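Local coordinates for protein methyltransferase type 12 (PDB 3JWG) that is the methyltransferase domain of bacterial Hen1 and probably transfers a methyl group from S-adenosylmethionine to the 2'-hydroxyl of the 3'-terminal nucleotide of small RNAs, at residues A[107-112]-A[137-142]; A[55-60]-A[87-92]; A[32-37]-A[101-106]; A[24-29]-A[48-53]. All coordinates share one frame; numbering follows the deposited sequence.

Contacts 1, 2 and 3 lie in one mixed sheet, whose first five strands run parallel in the order 86-90, 55-60, 32-36, 105-109, 135-141. Contact 2 joins the first two, contact 3 the third and fourth, and contact 1 the last two. Centre to centre, contact 3 is about 9 Å from contact 2 and about 14 Å from contact 1. Along the chain contact 4, which ties helix 13-27 to the 48-53 loop, opens first, its segments alternating with those of contact 3; contact 2 nests inside the loop contact 3 closes, and contact 1 comes last. Adjacent strands 32-36 and 105-109 each deliver a carbonyl, so the magnesium site forms where contacts 1 and 3 adjoin.

Contact 1 of 4, residues A[107-112]-A[137-142]; sequences TVIEVI and IVSTPN. With MG (magnesium ion), chain B.
Ile112 has CG1 between its backbone N and carbonyl carbon (chi1 66°), and Val138 has CG1 anti to its backbone N (chi1 -176°). These torsions bring Ile112 CD1 to 3.8 Å from Val138 CG1, the two side chains crossing at about a right angle. Ile112 CG1 also rests against Thr140 OG1, a hydroxyl bonded to Glu113 OE1. Phe171 of helix 168-182 packs on all three side chains. The opposite face of the sheet carries Thr107, Ile109, Ile137 and Ser139, and helix 13-27 covers the first three of them.

Between these faces the backbones of strands 107-109 and 137-141 run parallel. Val108 N gives a 2.8 Å bond to Ile137 O, and Ser139 N gives a nearly straight one of 2.8 Å to Val108 O. The next link is weak, with Glu110 N 3.4 Å from Ser139 O, because the chain turns off the strand at Glu110, whose phi is positive (54°). A water takes over there: it donates to Ser139 O at 2.7 Å and accepts from Val111 N at 2.8 Å.

That same turn leaves Ile109 O pointing at the magnesium ion, 2.3 Å away. Gly37 O is the other protein ligand, and waters are bound as well; one of them accepts from Ile109 N at 2.7 Å, so both polar backbone atoms of Ile109 serve the site. With neutral carbonyls as its protein ligands, the ion probably polarises its bound waters, two of which donate to the carboxylate of Asp35.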
# COMPACT_ATOMS: atom_id res chain seq x y z
N THR A 107 1.76 -2.34 3.68
CA THR A 107 1.81 -1.50 2.49
C THR A 107 0.37 -1.15 2.11
O THR A 107 -0.54 -1.99 2.22
CB THR A 107 2.52 -2.20 1.32
OG1 THR A 107 1.89 -3.46 1.06
CG2 THR A 107 4.00 -2.44 1.65
N VAL A 108 0.17 0.08 1.67
CA VAL A 108 -1.14 0.60 1.30
C VAL A 108 -0.98 1.34 -0.02
O VAL A 108 -0.56 2.49 -0.05
CB VAL A 108 -1.63 1.59 2.39
CG1 VAL A 108 -3.03 2.09 2.07
CG2 VAL A 108 -1.59 0.90 3.76
N ILE A 109 -1.30 0.66 -1.12
CA ILE A 109 -1.15 1.24 -2.45
C ILE A 109 -2.50 1.35 -3.15
O ILE A 109 -3.25 0.38 -3.23
CB ILE A 109 -0.19 0.38 -3.30
CG1 ILE A 109 1.10 0.15 -2.52
CG2 ILE A 109 0.08 1.06 -4.64
CD1 ILE A 109 2.05 -0.83 -3.17
N GLU A 110 -2.82 2.54 -3.66
CA GLU A 110 -4.07 2.78 -4.36
C GLU A 110 -5.28 2.38 -3.51
O GLU A 110 -6.17 1.64 -3.96
CB GLU A 110 -4.07 2.03 -5.69
CG GLU A 110 -2.87 2.40 -6.55
CD GLU A 110 -2.91 1.76 -7.93
OE1 GLU A 110 -3.13 0.53 -8.02
OE2 GLU A 110 -2.69 2.49 -8.92
N VAL A 111 -5.31 2.88 -2.28
CA VAL A 111 -6.40 2.59 -1.36
C VAL A 111 -7.06 3.84 -0.79
O VAL A 111 -8.25 4.06 -1.01
CB VAL A 111 -5.92 1.74 -0.15
CG1 VAL A 111 -7.05 1.62 0.87
CG2 VAL A 111 -5.49 0.35 -0.60
N ILE A 112 -6.28 4.66 -0.08
CA ILE A 112 -6.84 5.83 0.60
C ILE A 112 -7.57 6.84 -0.26
O ILE A 112 -8.53 7.45 0.21
CB ILE A 112 -5.78 6.59 1.46
CG1 ILE A 112 -4.69 7.20 0.58
CG2 ILE A 112 -5.17 5.65 2.48
CD1 ILE A 112 -3.74 8.09 1.34
N ILE A 137 3.88 1.85 4.73
CA ILE A 137 4.17 2.55 3.48
C ILE A 137 2.86 2.85 2.77
O ILE A 137 2.12 1.92 2.41
CB ILE A 137 5.05 1.68 2.55
CG1 ILE A 137 6.39 1.37 3.23
CG2 ILE A 137 5.28 2.40 1.22
CD1 ILE A 137 7.27 0.40 2.45
N VAL A 138 2.55 4.13 2.60
CA VAL A 138 1.31 4.53 1.93
C VAL A 138 1.67 5.23 0.63
O VAL A 138 2.44 6.20 0.62
CB VAL A 138 0.47 5.51 2.79
CG1 VAL A 138 -0.84 5.82 2.08
CG2 VAL A 138 0.20 4.92 4.17
N SER A 139 1.12 4.74 -0.47
CA SER A 139 1.36 5.32 -1.79
C SER A 139 0.04 5.76 -2.40
O SER A 139 -0.95 5.02 -2.35
CB SER A 139 2.04 4.29 -2.70
OG SER A 139 2.26 4.82 -4.00
N THR A 140 0.02 6.96 -2.97
CA THR A 140 -1.19 7.49 -3.58
C THR A 140 -0.78 8.51 -4.64
O THR A 140 0.29 9.11 -4.56
CB THR A 140 -2.09 8.15 -2.50
OG1 THR A 140 -3.39 8.43 -3.04
CG2 THR A 140 -1.46 9.45 -1.99
N PRO A 141 -1.63 8.69 -5.66
CA PRO A 141 -1.37 9.64 -6.75
C PRO A 141 -1.21 11.08 -6.27
O PRO A 141 -1.76 11.48 -5.25
CB PRO A 141 -2.62 9.50 -7.63
CG PRO A 141 -3.02 8.09 -7.44
CD PRO A 141 -2.82 7.87 -5.94
N ASN A 142 -0.42 11.85 -7.01
CA ASN A 142 -0.26 13.26 -6.70
C ASN A 142 -1.22 13.92 -7.69
O ASN A 142 -0.94 13.97 -8.90
CB ASN A 142 1.18 13.73 -6.95
CG ASN A 142 1.27 15.23 -7.21
OD1 ASN A 142 0.49 16.02 -6.67
ND2 ASN A 142 2.24 15.62 -8.04
MG MG B . -2.88 -1.92 -3.34
O HOH W 1 -2.19 -1.94 -1.03
O HOH W 2 -3.28 4.46 -1.13
O HOH W 3 -0.86 -3.41 -3.78
O HOH W 4 -2.97 -2.25 -5.86

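Contact 2 of 4, residues A[55-60]-A[87-92]; sequences QITGVD and SLFQSS
Ile56 O and Ser87 N start the pairing of strands 55-60 and 87-90 with a 2.9 Å bond, and the backbone donors and acceptors that face each other are then used up one by one. Gly58 N binds Ser87 O at 2.8 Å, and Phe89 N binds Gly58 O at 3.1 Å. Asp60 N to Phe89 O is weak, 3.4 Å. Past the strand, Ser91 N still reaches Asp60 O at 2.9 Å, although it sits 33° out of that carbonyl's plane.

The side-chain polar atoms are satisfied mostly from elsewhere. Gln55, bent at chi2, folds back so that NE2 donates in its amide plane to Thr57 OG1 at 2.9 Å, and the same hydroxyl is hydrogen-bonded to Tyr103 OH. Asp60 OD1 accepts from Gly39 N and OD2 from Ser62 N, while Ser91 OG pairs with Leu93 N.

Apolar contacts form on each face. Val59 CG2 lies over one face of the Phe89 ring, 3.7 Å from its centroid, in a CH-pi contact offset toward the rim. On the other face Gly58 has no side chain, and Leu88 CD2 settles 3.7 Å from Gly58 CA. This is the edge of the Rossmann-like sheet of class I methyltransferases; in relatives an acidic residue ending the second strand, the position of Asp60, commonly binds the ribose of S-adenosylmethionine.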
# COMPACT_ATOMS: atom_id res chain seq x y z
N GLN A 55 7.11 -13.98 4.96
CA GLN A 55 5.66 -14.06 4.94
C GLN A 55 5.14 -12.90 4.13
O GLN A 55 5.47 -11.75 4.39
CB GLN A 55 5.09 -14.00 6.36
CG GLN A 55 3.56 -14.02 6.44
CD GLN A 55 2.95 -15.24 5.76
OE1 GLN A 55 3.43 -16.37 5.95
NE2 GLN A 55 1.90 -15.03 4.97
N ILE A 56 4.32 -13.22 3.13
CA ILE A 56 3.73 -12.24 2.24
C ILE A 56 2.22 -12.45 2.27
O ILE A 56 1.73 -13.50 1.86
CB ILE A 56 4.25 -12.46 0.80
CG1 ILE A 56 5.76 -12.20 0.77
CG2 ILE A 56 3.48 -11.57 -0.18
CD1 ILE A 56 6.45 -12.76 -0.46
N THR A 57 1.50 -11.46 2.77
CA THR A 57 0.05 -11.57 2.88
C THR A 57 -0.68 -10.46 2.14
O THR A 57 -0.41 -9.28 2.36
CB THR A 57 -0.37 -11.56 4.35
OG1 THR A 57 0.28 -12.63 5.05
CG2 THR A 57 -1.89 -11.71 4.48
N GLY A 58 -1.62 -10.85 1.28
CA GLY A 58 -2.40 -9.89 0.53
C GLY A 58 -3.84 -9.89 1.01
O GLY A 58 -4.43 -10.96 1.20
N VAL A 59 -4.40 -8.70 1.22
CA VAL A 59 -5.78 -8.57 1.69
C VAL A 59 -6.54 -7.63 0.75
O VAL A 59 -6.00 -6.61 0.32
CB VAL A 59 -5.82 -7.97 3.11
CG1 VAL A 59 -7.26 -7.89 3.60
CG2 VAL A 59 -4.98 -8.82 4.07
N ASP A 60 -7.77 -7.98 0.42
CA ASP A 60 -8.59 -7.13 -0.45
C ASP A 60 -10.04 -7.19 0.02
O ASP A 60 -10.44 -8.14 0.71
CB ASP A 60 -8.48 -7.58 -1.91
CG ASP A 60 -8.77 -6.45 -2.90
OD1 ASP A 60 -7.89 -5.59 -3.12
OD2 ASP A 60 -9.89 -6.40 -3.46
N SER A 87 -0.03 -15.75 1.59
CA SER A 87 -1.39 -15.92 2.08
C SER A 87 -2.28 -14.80 1.55
O SER A 87 -1.83 -13.66 1.38
CB SER A 87 -1.39 -15.89 3.61
OG SER A 87 -2.70 -15.77 4.11
N LEU A 88 -3.54 -15.12 1.29
CA LEU A 88 -4.50 -14.13 0.79
C LEU A 88 -5.83 -14.33 1.49
O LEU A 88 -6.24 -15.46 1.73
CB LEU A 88 -4.71 -14.30 -0.71
CG LEU A 88 -3.57 -14.05 -1.69
CD1 LEU A 88 -3.95 -14.60 -3.06
CD2 LEU A 88 -3.27 -12.58 -1.78
N PHE A 89 -6.50 -13.23 1.84
CA PHE A 89 -7.81 -13.33 2.47
C PHE A 89 -8.61 -12.05 2.29
O PHE A 89 -8.05 -10.98 2.03
CB PHE A 89 -7.68 -13.70 3.96
CG PHE A 89 -7.17 -12.61 4.85
CD1 PHE A 89 -8.04 -11.69 5.42
CD2 PHE A 89 -5.81 -12.53 5.17
CE1 PHE A 89 -7.58 -10.72 6.31
CE2 PHE A 89 -5.34 -11.57 6.05
CZ PHE A 89 -6.22 -10.66 6.63
N GLN A 90 -9.93 -12.17 2.40
CA GLN A 90 -10.83 -11.04 2.21
C GLN A 90 -11.10 -10.31 3.52
O GLN A 90 -11.16 -10.91 4.59
CB GLN A 90 -12.14 -11.53 1.59
CG GLN A 90 -13.08 -10.41 1.15
CD GLN A 90 -14.28 -10.92 0.36
OE1 GLN A 90 -15.10 -10.14 -0.13
NE2 GLN A 90 -14.39 -12.24 0.23
N SER A 91 -11.26 -8.99 3.41
CA SER A 91 -11.54 -8.16 4.57
C SER A 91 -12.10 -6.82 4.12
O SER A 91 -11.74 -6.30 3.07
CB SER A 91 -10.28 -7.92 5.40
OG SER A 91 -10.56 -7.00 6.45
N SER A 92 -12.98 -6.25 4.94
CA SER A 92 -13.59 -4.97 4.64
C SER A 92 -12.69 -3.82 5.10
O SER A 92 -12.98 -2.66 4.82
CB SER A 92 -14.96 -4.86 5.32
OG SER A 92 -14.83 -4.80 6.73

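Contact 3 of 4, residues A[32-37]-A[101-106]; sequences KVIDLG and SGYDAA. With MG (magnesium ion), chain B.
Lys32 and Asp104 exchange hydrogen bonds at the start of the pairing. Asp104 N donates to Lys32 O at 2.8 Å, and Lys32 N returns a bond of 3.0 Å to Asp104 OD2, met on its anti side and 30° out of the carboxylate plane. Lys31 N grips OD2 as well. The Lys32 chain, bent at chi3, carries NZ to Gly102 O at 2.9 Å, and a water bound to NZ donates weakly to Asp104 OD1. Farther along, Ile34 N binds Ala105 O at 3.1 Å, a regular parallel link.

Among apolar contacts, Ile34 CB sits over the centre of the Tyr103 ring, 3.7 Å from its centroid, while the carbonyl carbon of Lys32 approaches the ring edge. Ile34 CG2 then covers Ala106 CB at 3.9 Å.

At the metal end, Gly37 O binds the magnesium ion at 2.3 Å. Asp35 stands in the second shell: OD1 and OD2 each accept from a different metal-bound water, and Leu36 O helps to hold the first of these. Strand 32-36 running into a glycine-rich turn is the first conserved motif of class I methyltransferases, here lined up beside the fourth strand of the Rossmann-like sheet.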
# COMPACT_ATOMS: atom_id res chain seq x y z
N LYS A 32 8.17 -9.89 7.19
CA LYS A 32 6.77 -10.29 7.17
C LYS A 32 6.01 -9.05 6.73
O LYS A 32 5.97 -8.06 7.45
CB LYS A 32 6.33 -10.73 8.56
CG LYS A 32 7.06 -11.97 9.07
CD LYS A 32 6.66 -12.32 10.50
CE LYS A 32 7.11 -11.23 11.47
NZ LYS A 32 6.73 -11.55 12.88
N VAL A 33 5.41 -9.10 5.55
CA VAL A 33 4.70 -7.95 5.00
C VAL A 33 3.25 -8.24 4.65
O VAL A 33 2.93 -9.29 4.08
CB VAL A 33 5.40 -7.45 3.72
CG1 VAL A 33 4.69 -6.21 3.18
CG2 VAL A 33 6.88 -7.16 4.02
N ILE A 34 2.36 -7.31 4.99
CA ILE A 34 0.96 -7.46 4.68
C ILE A 34 0.55 -6.30 3.78
O ILE A 34 0.76 -5.13 4.12
CB ILE A 34 0.08 -7.51 5.96
CG1 ILE A 34 -1.39 -7.67 5.57
CG2 ILE A 34 0.31 -6.28 6.81
CD1 ILE A 34 -2.30 -7.94 6.74
N ASP A 35 -0.02 -6.62 2.62
CA ASP A 35 -0.44 -5.59 1.68
C ASP A 35 -1.94 -5.44 1.77
O ASP A 35 -2.71 -6.32 1.36
CB ASP A 35 0.00 -5.99 0.26
CG ASP A 35 -0.28 -4.91 -0.77
OD1 ASP A 35 -0.27 -3.70 -0.43
OD2 ASP A 35 -0.49 -5.27 -1.95
N LEU A 36 -2.36 -4.32 2.34
CA LEU A 36 -3.77 -4.01 2.52
C LEU A 36 -4.30 -3.37 1.23
O LEU A 36 -3.90 -2.27 0.87
CB LEU A 36 -3.92 -3.08 3.72
CG LEU A 36 -3.34 -3.69 5.00
CD1 LEU A 36 -3.34 -2.67 6.13
CD2 LEU A 36 -4.16 -4.93 5.38
N GLY A 37 -5.20 -4.09 0.56
CA GLY A 37 -5.77 -3.64 -0.70
C GLY A 37 -4.87 -4.13 -1.82
O GLY A 37 -4.56 -3.39 -2.76
N SER A 101 -2.40 -8.88 12.71
CA SER A 101 -1.33 -8.83 13.70
C SER A 101 -0.04 -9.57 13.36
O SER A 101 -0.04 -10.55 12.62
CB SER A 101 -1.86 -9.37 15.03
OG SER A 101 -3.17 -8.90 15.27
N GLY A 102 1.06 -9.06 13.93
CA GLY A 102 2.36 -9.69 13.77
C GLY A 102 3.24 -9.38 12.57
O GLY A 102 4.27 -10.04 12.40
N TYR A 103 2.88 -8.40 11.75
CA TYR A 103 3.69 -8.08 10.58
C TYR A 103 4.75 -7.03 10.86
O TYR A 103 4.60 -6.21 11.76
CB TYR A 103 2.78 -7.64 9.43
CG TYR A 103 2.01 -8.80 8.85
CD1 TYR A 103 2.55 -9.58 7.84
CD2 TYR A 103 0.78 -9.18 9.41
CE1 TYR A 103 1.89 -10.73 7.39
CE2 TYR A 103 0.12 -10.33 8.97
CZ TYR A 103 0.68 -11.10 7.97
OH TYR A 103 0.06 -12.25 7.55
N ASP A 104 5.84 -7.06 10.09
CA ASP A 104 6.91 -6.08 10.26
C ASP A 104 6.54 -4.78 9.54
O ASP A 104 6.95 -3.69 9.95
CB ASP A 104 8.23 -6.59 9.67
CG ASP A 104 8.79 -7.78 10.43
OD1 ASP A 104 8.78 -7.76 11.68
OD2 ASP A 104 9.26 -8.72 9.76
N ALA A 105 5.79 -4.91 8.45
CA ALA A 105 5.39 -3.74 7.69
C ALA A 105 4.08 -3.96 6.96
O ALA A 105 3.74 -5.09 6.61
CB ALA A 105 6.49 -3.38 6.68
N ALA A 106 3.36 -2.87 6.74
CA ALA A 106 2.11 -2.91 6.01
C ALA A 106 2.25 -1.94 4.84
O ALA A 106 2.83 -0.86 4.99
CB ALA A 106 0.94 -2.48 6.90
MG MG B . -2.88 -1.92 -3.34
O HOH W 5 6.91 -9.13 14.12
O HOH W 3 -0.86 -3.41 -3.78
O HOH W 1 -2.19 -1.94 -1.03
O HOH W 4 -2.97 -2.25 -5.86

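Contact 4 of 4, residues A[24-29]-A[48-53]; sequences VLKSVN and LKDKSF
The C-terminal end of helix 13-27, through Leu25 and Lys26, meets Asp50, Ser52 and Phe53 in the type I turn that leads into strand 55-60. On the helix side Lys26 does most of the touching. Its CG is anti to the backbone N (chi1 -175°) and its chain bends at chi2 and chi4, which lays CD alongside Ser52 OG at 3.4 Å and swings NZ toward the carboxylate of Asp50. The resulting salt bridge, NZ to Asp50 OD2, is long at 3.8 Å, so it probably acts as a loose electrostatic tie.

Asp50 is positioned by its own loop. OD1 accepts from Ser52 N at 3.0 Å through its anti lone pair, making an Asx turn, and from Ser52 OG at 2.6 Å, which comes from above the carboxylate plane. Ser52 OG also stands over the centre of the Phe53 ring.

Deeper in, Phe53 CE1 touches Leu25 CB at 3.8 Å, and Lys26 N lies at the edge of the same ring. Leu47 of helix 42-48 and Val33 of strand 32-36 pack against both Leu25 and Phe53, closing this apolar patch onto the sheet.

The helix itself ends just beyond, where Asn29 N binds Lys26 O at 2.9 Å and Ala30 N binds Leu25 O. With Asn29 at positive phi this is a Schellman motif, the stop that turns the chain from helix 13-27 into the first strand of the Rossmann-like fold.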
# COMPACT_ATOMS: atom_id res chain seq x y z
N VAL A 24 12.09 -0.12 -0.23
CA VAL A 24 11.93 0.48 1.09
C VAL A 24 11.79 -0.62 2.14
O VAL A 24 12.44 -0.57 3.19
CB VAL A 24 10.69 1.42 1.14
CG1 VAL A 24 10.46 1.90 2.57
CG2 VAL A 24 10.92 2.62 0.22
N LEU A 25 10.95 -1.61 1.85
CA LEU A 25 10.74 -2.73 2.77
C LEU A 25 12.07 -3.42 3.08
O LEU A 25 12.40 -3.68 4.24
CB LEU A 25 9.76 -3.73 2.14
CG LEU A 25 8.34 -3.19 1.98
CD1 LEU A 25 7.52 -4.12 1.12
CD2 LEU A 25 7.72 -3.02 3.36
N LYS A 26 12.82 -3.72 2.03
CA LYS A 26 14.12 -4.37 2.20
C LYS A 26 15.05 -3.47 3.01
O LYS A 26 15.79 -3.95 3.88
CB LYS A 26 14.74 -4.67 0.84
CG LYS A 26 16.05 -5.46 0.88
CD LYS A 26 15.85 -6.87 1.43
CE LYS A 26 17.14 -7.69 1.35
NZ LYS A 26 17.62 -7.82 -0.07
N SER A 27 15.01 -2.16 2.74
CA SER A 27 15.88 -1.22 3.44
C SER A 27 15.63 -1.21 4.95
O SER A 27 16.55 -0.92 5.73
CB SER A 27 15.73 0.21 2.88
OG SER A 27 14.58 0.87 3.38
N VAL A 28 14.41 -1.54 5.37
CA VAL A 28 14.11 -1.56 6.80
C VAL A 28 14.13 -2.98 7.36
O VAL A 28 13.79 -3.21 8.51
CB VAL A 28 12.73 -0.90 7.11
CG1 VAL A 28 12.74 0.56 6.64
CG2 VAL A 28 11.60 -1.67 6.45
N ASN A 29 14.56 -3.92 6.52
CA ASN A 29 14.66 -5.32 6.92
C ASN A 29 13.32 -5.94 7.31
O ASN A 29 13.25 -6.71 8.27
CB ASN A 29 15.66 -5.47 8.07
CG ASN A 29 16.05 -6.91 8.33
OD1 ASN A 29 16.21 -7.70 7.40
ND2 ASN A 29 16.23 -7.27 9.60
N LEU A 48 7.59 -11.98 -3.78
CA LEU A 48 7.95 -13.39 -3.89
C LEU A 48 9.29 -13.61 -4.60
O LEU A 48 9.94 -14.63 -4.40
CB LEU A 48 6.84 -14.15 -4.63
CG LEU A 48 5.57 -14.47 -3.84
CD1 LEU A 48 4.49 -15.00 -4.78
CD2 LEU A 48 5.88 -15.49 -2.75
N LYS A 49 9.70 -12.65 -5.42
CA LYS A 49 10.96 -12.77 -6.14
C LYS A 49 12.16 -12.48 -5.25
O LYS A 49 13.30 -12.71 -5.65
CB LYS A 49 10.96 -11.85 -7.36
CG LYS A 49 9.80 -12.10 -8.31
CD LYS A 49 9.90 -11.24 -9.55
CE LYS A 49 8.64 -11.34 -10.40
NZ LYS A 49 8.34 -12.75 -10.80
N ASP A 50 11.91 -11.97 -4.04
CA ASP A 50 12.98 -11.67 -3.10
C ASP A 50 12.86 -12.61 -1.90
O ASP A 50 11.96 -12.46 -1.07
CB ASP A 50 12.88 -10.21 -2.64
CG ASP A 50 14.13 -9.74 -1.93
OD1 ASP A 50 14.59 -10.43 -1.00
OD2 ASP A 50 14.66 -8.66 -2.29
N LYS A 51 13.78 -13.57 -1.80
CA LYS A 51 13.75 -14.57 -0.73
C LYS A 51 13.81 -14.02 0.70
O LYS A 51 13.55 -14.76 1.65
CB LYS A 51 14.89 -15.58 -0.91
CG LYS A 51 16.28 -15.00 -0.69
CD LYS A 51 17.33 -16.09 -0.60
CE LYS A 51 18.71 -15.50 -0.36
NZ LYS A 51 19.74 -16.56 -0.14
N SER A 52 14.15 -12.75 0.87
CA SER A 52 14.23 -12.18 2.21
C SER A 52 12.85 -12.06 2.84
O SER A 52 12.73 -12.02 4.06
CB SER A 52 14.90 -10.80 2.18
OG SER A 52 14.10 -9.84 1.50
N PHE A 53 11.81 -12.01 2.02
CA PHE A 53 10.45 -11.89 2.54
C PHE A 53 9.90 -13.27 2.91
O PHE A 53 9.55 -14.07 2.04
CB PHE A 53 9.56 -11.19 1.51
CG PHE A 53 10.02 -9.78 1.21
CD1 PHE A 53 9.97 -8.80 2.18
CD2 PHE A 53 10.56 -9.47 -0.03
CE1 PHE A 53 10.46 -7.51 1.94
CE2 PHE A 53 11.06 -8.18 -0.30
CZ PHE A 53 11.01 -7.20 0.69